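Local coordinates for putative peptide ABC-transport system periplasmic peptide-binding protein (Campylobacter jejuni, PDB 4OET) that probably captures a solute in the periplasm, perhaps a peptide or a nickel complex, and delivers it to an ABC transporter in the inner membrane, at residues F333-M338 with V377-I382; V266-I271 with P453-A458. All blocks are in the same frame, centred on the assembly; numbering follows the deposited sequence.

Interaction 1 (F333-M338 with V377-I382); sequences FEIWAM and VDSFLI
Ser-379 OG donates to Glu-334 O at 2.6 Å, the shortest polar bond between two neighbouring parallel strands in the mixed sheet of this solute-binding protein. The hydroxyl of Ser-379, held between the backbone N and carbonyl carbon of its own residue (chi1 65°), can reach across to the adjoining strand's carbonyl. Just before strand 379-382 begins, Asp-378 extends the ladder with a side chain: OD2, through its anti lone pair, takes the N-H of Glu-334 at 3.0 Å, nearly straight. Further along, both backbone polar atoms of Trp-336 turn to the same strand, N giving to Ser-379 O and O receiving Leu-381 N at 2.8 Å.

The indole is fixed at its edge by NE1 to Glu-334 OE1 (2.8 Å), within the ring plane though above the carboxylate plane. A water links OE1 to Asp-378 N. Helix 342-357 covers Ile-335 and Leu-381, where apolar side chains suit the interior. Trp-336 and Phe-380 share one face of the sheet, and the bent chain of Met-338 brings CG and sulfur to the edge of the Phe-380 ring, a Met-aromatic contact. In a CH-pi contact, Val-377 CG1 sits squarely over the five-membered ring of Trp-336, 3.4 Å from its centroid.

Interaction 2 (V266-I271 with P453-A458); sequences VDKESI and PFIFLA
Lys-268 NZ and the backbone N of Phe-456 both donate to one bound water, strongly from Phe-456 N (2.7 Å) and weakly from NZ. The same ammonium also makes a weak direct bond to Phe-456 O at 3.1 Å, so Lys-268 meets the O of Phe-456 directly and its N through the water, both weakly on the lysine side. That water lies in the plane of the Phe-456 ring, at its edge, while Phe-454 CD2 rests over one face of the ring, displaced toward the rim. Lysine suits the site because its long arm can span the gap from the first turn of helix 268-275 to strand 454-467; CD already lies beside Phe-456 O, and the turn at chi3 (-148°) carries CE and NZ past it.

Asp-267 occupies the N-cap of that helix, its side chain accepting weakly from Ser-270 N, and it is also the centre of an inverse gamma turn between Val-266 and Lys-268. Beside the polar link, the contact is branched aliphatic packing. Val-266 divides its methyls between two strand residues: CG1, anti to its own N (chi1 -178°), meets Leu-457 CD2 at 4.1 Å, the two side chains crossing at about a right angle, and CG2 meets Ile-455 CD1. Ile-271 CD1 approaches the same Leu-457 methyl at 4.5 Å. Helix 342-357 packs on Val-266, Ile-271 and Ile-455. Leu-457 also belongs to a classic beta bulge, facing Arg-242 together with Ala-458.

A helix start is thus laid against a strand by apolar side chains, with one lysine running beside them to the backbone. Phe-456 O and the water would be expected to offset part of the cost of burying the ammonium, though both bonds from NZ are weak.

Interactions 1 and 2 are both largely buried, but Glu-334, Trp-336, Met-338 and Asp-378 of interaction 1 are partly exposed, whereas all six touching residues of interaction 2 are buried. They reach the same mixed sheet: strands 379-384 and 454-467 each pair antiparallel with strand 231-246, and Leu-381 CD2 packs on Leu-457 CD1 at 4.3 Å. Helix 342-357 serves both: Leu-351 touches Leu-381 and Val-266, while Phe-355 touches Ile-335 and Ile-455. Interaction 1, between adjacent strands, buries about twice the surface and is carried by backbone bonds and polar side chains, with aromatic packing added. Interaction 2 lays a helix start on a strand, so aliphatic side chains dominate and one lysine supplies the polar link.

Interaction 1 (F333-M338 with V377-I382)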
loop_
_atom_site.group_PDB
_atom_site.type_symbol
_atom_site.label_atom_id
_atom_site.label_comp_id
_atom_site.label_asym_id
_atom_site.label_seq_id
_atom_site.Cartn_x
_atom_site.Cartn_y
_atom_site.Cartn_z
ATOM N N PHE A 333 -18.883 22.346 2.045
ATOM C CA PHE A 333 -17.499 22.043 2.400
ATOM C C PHE A 333 -16.624 21.776 1.175
ATOM O O PHE A 333 -17.131 21.550 0.074
ATOM C CB PHE A 333 -17.450 20.856 3.360
ATOM C CG PHE A 333 -18.131 19.629 2.838
ATOM C CD1 PHE A 333 -17.432 18.707 2.072
ATOM C CD2 PHE A 333 -19.470 19.390 3.115
ATOM C CE1 PHE A 333 -18.056 17.575 1.589
ATOM C CE2 PHE A 333 -20.096 18.254 2.635
ATOM C CZ PHE A 333 -19.390 17.349 1.871
ATOM N N GLU A 334 -15.309 21.829 1.368
ATOM C CA GLU A 334 -14.372 21.593 0.276
ATOM C C GLU A 334 -13.968 20.126 0.148
ATOM O O GLU A 334 -13.823 19.422 1.147
ATOM C CB GLU A 334 -13.126 22.466 0.463
ATOM C CG GLU A 334 -13.404 23.963 0.291
ATOM C CD GLU A 334 -12.188 24.835 0.565
ATOM O OE1 GLU A 334 -11.187 24.327 1.127
ATOM O OE2 GLU A 334 -12.228 26.031 0.198
ATOM N N ILE A 335 -13.797 19.675 -1.092
ATOM C CA ILE A 335 -13.271 18.346 -1.377
ATOM C C ILE A 335 -11.927 18.480 -2.083
ATOM O O ILE A 335 -11.865 18.914 -3.234
ATOM C CB ILE A 335 -14.235 17.511 -2.250
ATOM C CG1 ILE A 335 -15.602 17.375 -1.561
ATOM C CG2 ILE A 335 -13.658 16.131 -2.515
ATOM C CD1 ILE A 335 -16.657 16.683 -2.420
ATOM N N TRP A 336 -10.851 18.125 -1.386
ATOM C CA TRP A 336 -9.506 18.311 -1.920
ATOM C C TRP A 336 -8.938 17.036 -2.527
ATOM O O TRP A 336 -9.140 15.930 -2.012
ATOM C CB TRP A 336 -8.558 18.821 -0.843
ATOM C CG TRP A 336 -8.780 20.248 -0.449
ATOM C CD1 TRP A 336 -9.896 20.771 0.115
ATOM C CD2 TRP A 336 -7.841 21.326 -0.566
ATOM N NE1 TRP A 336 -9.718 22.113 0.353
ATOM C CE2 TRP A 336 -8.463 22.477 -0.054
ATOM C CE3 TRP A 336 -6.533 21.424 -1.049
ATOM C CZ2 TRP A 336 -7.824 23.722 -0.014
ATOM C CZ3 TRP A 336 -5.902 22.656 -1.015
ATOM C CH2 TRP A 336 -6.546 23.789 -0.499
ATOM N N ALA A 337 -8.243 17.211 -3.645
ATOM C CA ALA A 337 -7.568 16.119 -4.314
ATOM C C ALA A 337 -6.210 16.578 -4.844
ATOM O O ALA A 337 -6.030 17.747 -5.205
ATOM C CB ALA A 337 -8.430 15.588 -5.444
ATOM N N MET A 338 -5.257 15.651 -4.888
ATOM C CA MET A 338 -3.969 15.908 -5.516
ATOM C C MET A 338 -4.165 16.081 -7.016
ATOM O O MET A 338 -4.769 15.233 -7.670
ATOM C CB MET A 338 -2.985 14.767 -5.233
ATOM C CG MET A 338 -2.786 14.433 -3.750
ATOM S SD MET A 338 -2.100 15.799 -2.780
ATOM C CE MET A 338 -1.167 14.881 -1.552
ATOM N N VAL A 377 -7.757 20.280 5.618
ATOM C CA VAL A 377 -8.836 20.571 4.675
ATOM C C VAL A 377 -10.100 19.838 5.110
ATOM O O VAL A 377 -10.017 18.853 5.841
ATOM C CB VAL A 377 -8.460 20.165 3.225
ATOM C CG1 VAL A 377 -7.221 20.914 2.781
ATOM C CG2 VAL A 377 -8.237 18.663 3.116
ATOM N N ASP A 378 -11.259 20.295 4.637
ATOM C CA ASP A 378 -12.534 19.732 5.082
ATOM C C ASP A 378 -12.625 18.249 4.758
ATOM O O ASP A 378 -13.055 17.439 5.579
ATOM C CB ASP A 378 -13.705 20.472 4.439
ATOM C CG ASP A 378 -13.792 21.920 4.873
ATOM O OD1 ASP A 378 -13.339 22.236 5.998
ATOM O OD2 ASP A 378 -14.312 22.743 4.085
ATOM N N SER A 379 -12.220 17.894 3.549
ATOM C CA SER A 379 -12.250 16.497 3.125
ATOM C C SER A 379 -11.184 16.280 2.067
ATOM O O SER A 379 -10.755 17.224 1.407
ATOM C CB SER A 379 -13.640 16.100 2.607
ATOM O OG SER A 379 -13.962 16.806 1.426
ATOM N N PHE A 380 -10.751 15.035 1.916
ATOM C CA PHE A 380 -9.620 14.735 1.057
ATOM C C PHE A 380 -9.763 13.389 0.387
ATOM O O PHE A 380 -10.027 12.384 1.045
ATOM C CB PHE A 380 -8.327 14.780 1.868
ATOM C CG PHE A 380 -7.096 14.469 1.072
ATOM C CD1 PHE A 380 -6.274 13.415 1.441
ATOM C CD2 PHE A 380 -6.764 15.218 -0.051
ATOM C CE1 PHE A 380 -5.129 13.115 0.712
ATOM C CE2 PHE A 380 -5.626 14.924 -0.790
ATOM C CZ PHE A 380 -4.805 13.871 -0.406
ATOM N N LEU A 381 -9.565 13.374 -0.926
ATOM C CA LEU A 381 -9.608 12.132 -1.673
ATOM C C LEU A 381 -8.307 11.364 -1.431
ATOM O O LEU A 381 -7.235 11.751 -1.904
ATOM C CB LEU A 381 -9.838 12.414 -3.160
ATOM C CG LEU A 381 -10.827 11.461 -3.833
ATOM C CD1 LEU A 381 -10.403 10.006 -3.641
ATOM C CD2 LEU A 381 -12.217 11.680 -3.303
ATOM N N ILE A 382 -8.409 10.273 -0.682
ATOM C CA ILE A 382 -7.217 9.624 -0.163
ATOM C C ILE A 382 -7.156 8.155 -0.585
ATOM O O ILE A 382 -8.169 7.552 -0.953
ATOM C CB ILE A 382 -7.154 9.746 1.383
ATOM C CG1 ILE A 382 -5.711 9.578 1.879
ATOM C CG2 ILE A 382 -8.126 8.768 2.050
ATOM C CD1 ILE A 382 -5.521 9.856 3.355
HETATM O O HOH W 1 -10.706 23.219 3.812
HETATM O O HOH W 2 -6.275 13.268 -3.767
#

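Interaction 2 (V266-I271 with P453-A458)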
loop_
_atom_site.group_PDB
_atom_site.type_symbol
_atom_site.label_atom_id
_atom_site.label_comp_id
_atom_site.label_asym_id
_atom_site.label_seq_id
_atom_site.Cartn_x
_atom_site.Cartn_y
_atom_site.Cartn_z
ATOM N N VAL A 266 -23.824 8.600 -2.306
ATOM C CA VAL A 266 -22.882 8.247 -3.355
ATOM C C VAL A 266 -23.238 6.935 -4.037
ATOM O O VAL A 266 -23.318 5.889 -3.390
ATOM C CB VAL A 266 -21.457 8.125 -2.793
ATOM C CG1 VAL A 266 -20.476 7.806 -3.913
ATOM C CG2 VAL A 266 -21.067 9.406 -2.079
ATOM N N ASP A 267 -23.435 6.987 -5.349
ATOM C CA ASP A 267 -23.684 5.773 -6.119
ATOM C C ASP A 267 -22.354 5.146 -6.533
ATOM O O ASP A 267 -21.896 5.276 -7.678
ATOM C CB ASP A 267 -24.563 6.082 -7.333
ATOM C CG ASP A 267 -24.899 4.845 -8.151
ATOM O OD1 ASP A 267 -24.603 3.709 -7.709
ATOM O OD2 ASP A 267 -25.492 5.015 -9.241
ATOM N N LYS A 268 -21.779 4.413 -5.585
ATOM C CA LYS A 268 -20.469 3.793 -5.731
ATOM C C LYS A 268 -20.458 2.770 -6.859
ATOM O O LYS A 268 -19.444 2.595 -7.552
ATOM C CB LYS A 268 -20.065 3.113 -4.426
ATOM C CG LYS A 268 -19.828 4.054 -3.242
ATOM C CD LYS A 268 -19.578 3.235 -1.966
ATOM C CE LYS A 268 -20.091 3.929 -0.713
ATOM N NZ LYS A 268 -19.732 3.170 0.527
ATOM N N GLU A 269 -21.594 2.104 -7.046
ATOM C CA GLU A 269 -21.693 1.066 -8.058
ATOM C C GLU A 269 -21.502 1.676 -9.431
ATOM O O GLU A 269 -20.821 1.107 -10.283
ATOM C CB GLU A 269 -23.052 0.360 -7.974
ATOM C CG GLU A 269 -23.265 -0.403 -6.668
ATOM C CD GLU A 269 -22.620 -1.774 -6.678
ATOM O OE1 GLU A 269 -22.201 -2.224 -7.766
ATOM O OE2 GLU A 269 -22.514 -2.392 -5.597
ATOM N N SER A 270 -22.066 2.862 -9.626
ATOM C CA SER A 270 -21.940 3.542 -10.905
ATOM C C SER A 270 -20.517 4.018 -11.135
ATOM O O SER A 270 -20.027 4.014 -12.263
ATOM C CB SER A 270 -22.898 4.719 -10.989
ATOM O OG SER A 270 -22.597 5.486 -12.138
ATOM N N ILE A 271 -19.872 4.451 -10.056
ATOM C CA ILE A 271 -18.482 4.869 -10.123
ATOM C C ILE A 271 -17.612 3.715 -10.585
ATOM O O ILE A 271 -16.817 3.857 -11.522
ATOM C CB ILE A 271 -17.975 5.365 -8.762
ATOM C CG1 ILE A 271 -18.665 6.680 -8.375
ATOM C CG2 ILE A 271 -16.477 5.545 -8.795
ATOM C CD1 ILE A 271 -18.177 7.251 -7.034
ATOM N N PRO A 453 -15.420 7.320 9.444
ATOM C CA PRO A 453 -14.370 8.327 9.267
ATOM C C PRO A 453 -14.256 8.730 7.804
ATOM O O PRO A 453 -13.735 9.804 7.505
ATOM C CB PRO A 453 -13.108 7.601 9.726
ATOM C CG PRO A 453 -13.385 6.149 9.389
ATOM C CD PRO A 453 -14.869 5.958 9.613
ATOM N N PHE A 454 -14.714 7.843 6.916
ATOM C CA PHE A 454 -14.562 7.971 5.463
ATOM C C PHE A 454 -15.885 7.862 4.705
ATOM O O PHE A 454 -16.922 7.543 5.281
ATOM C CB PHE A 454 -13.657 6.867 4.897
ATOM C CG PHE A 454 -12.209 6.968 5.285
ATOM C CD1 PHE A 454 -11.707 8.076 5.940
ATOM C CD2 PHE A 454 -11.341 5.929 4.965
ATOM C CE1 PHE A 454 -10.370 8.142 6.296
ATOM C CE2 PHE A 454 -10.004 5.986 5.308
ATOM C CZ PHE A 454 -9.511 7.095 5.978
ATOM N N ILE A 455 -15.819 8.132 3.403
ATOM C CA ILE A 455 -16.682 7.483 2.419
ATOM C C ILE A 455 -15.806 6.511 1.632
ATOM O O ILE A 455 -15.017 6.923 0.774
ATOM C CB ILE A 455 -17.347 8.466 1.441
ATOM C CG1 ILE A 455 -18.194 9.493 2.195
ATOM C CG2 ILE A 455 -18.223 7.710 0.444
ATOM C CD1 ILE A 455 -18.945 10.449 1.294
ATOM N N PHE A 456 -15.894 5.228 1.950
ATOM C CA PHE A 456 -15.160 4.239 1.175
ATOM C C PHE A 456 -15.749 4.174 -0.223
ATOM O O PHE A 456 -16.967 4.130 -0.385
ATOM C CB PHE A 456 -15.184 2.877 1.874
ATOM C CG PHE A 456 -14.308 2.825 3.100
ATOM C CD1 PHE A 456 -12.991 2.393 3.004
ATOM C CD2 PHE A 456 -14.790 3.238 4.343
ATOM C CE1 PHE A 456 -12.168 2.352 4.131
ATOM C CE2 PHE A 456 -13.973 3.204 5.471
ATOM C CZ PHE A 456 -12.663 2.757 5.368
ATOM N N LEU A 457 -14.892 4.206 -1.235
ATOM C CA LEU A 457 -15.378 4.272 -2.605
ATOM C C LEU A 457 -15.119 2.974 -3.356
ATOM O O LEU A 457 -16.055 2.225 -3.628
ATOM C CB LEU A 457 -14.750 5.458 -3.349
ATOM C CG LEU A 457 -15.077 6.830 -2.741
ATOM C CD1 LEU A 457 -14.244 7.942 -3.371
ATOM C CD2 LEU A 457 -16.572 7.130 -2.873
ATOM N N ALA A 458 -13.865 2.708 -3.704
ATOM C CA ALA A 458 -13.575 1.533 -4.506
ATOM C C ALA A 458 -12.229 0.904 -4.192
ATOM O O ALA A 458 -11.248 1.608 -3.975
ATOM C CB ALA A 458 -13.647 1.891 -5.997
HETATM O O HOH W 3 -18.107 4.206 3.167
#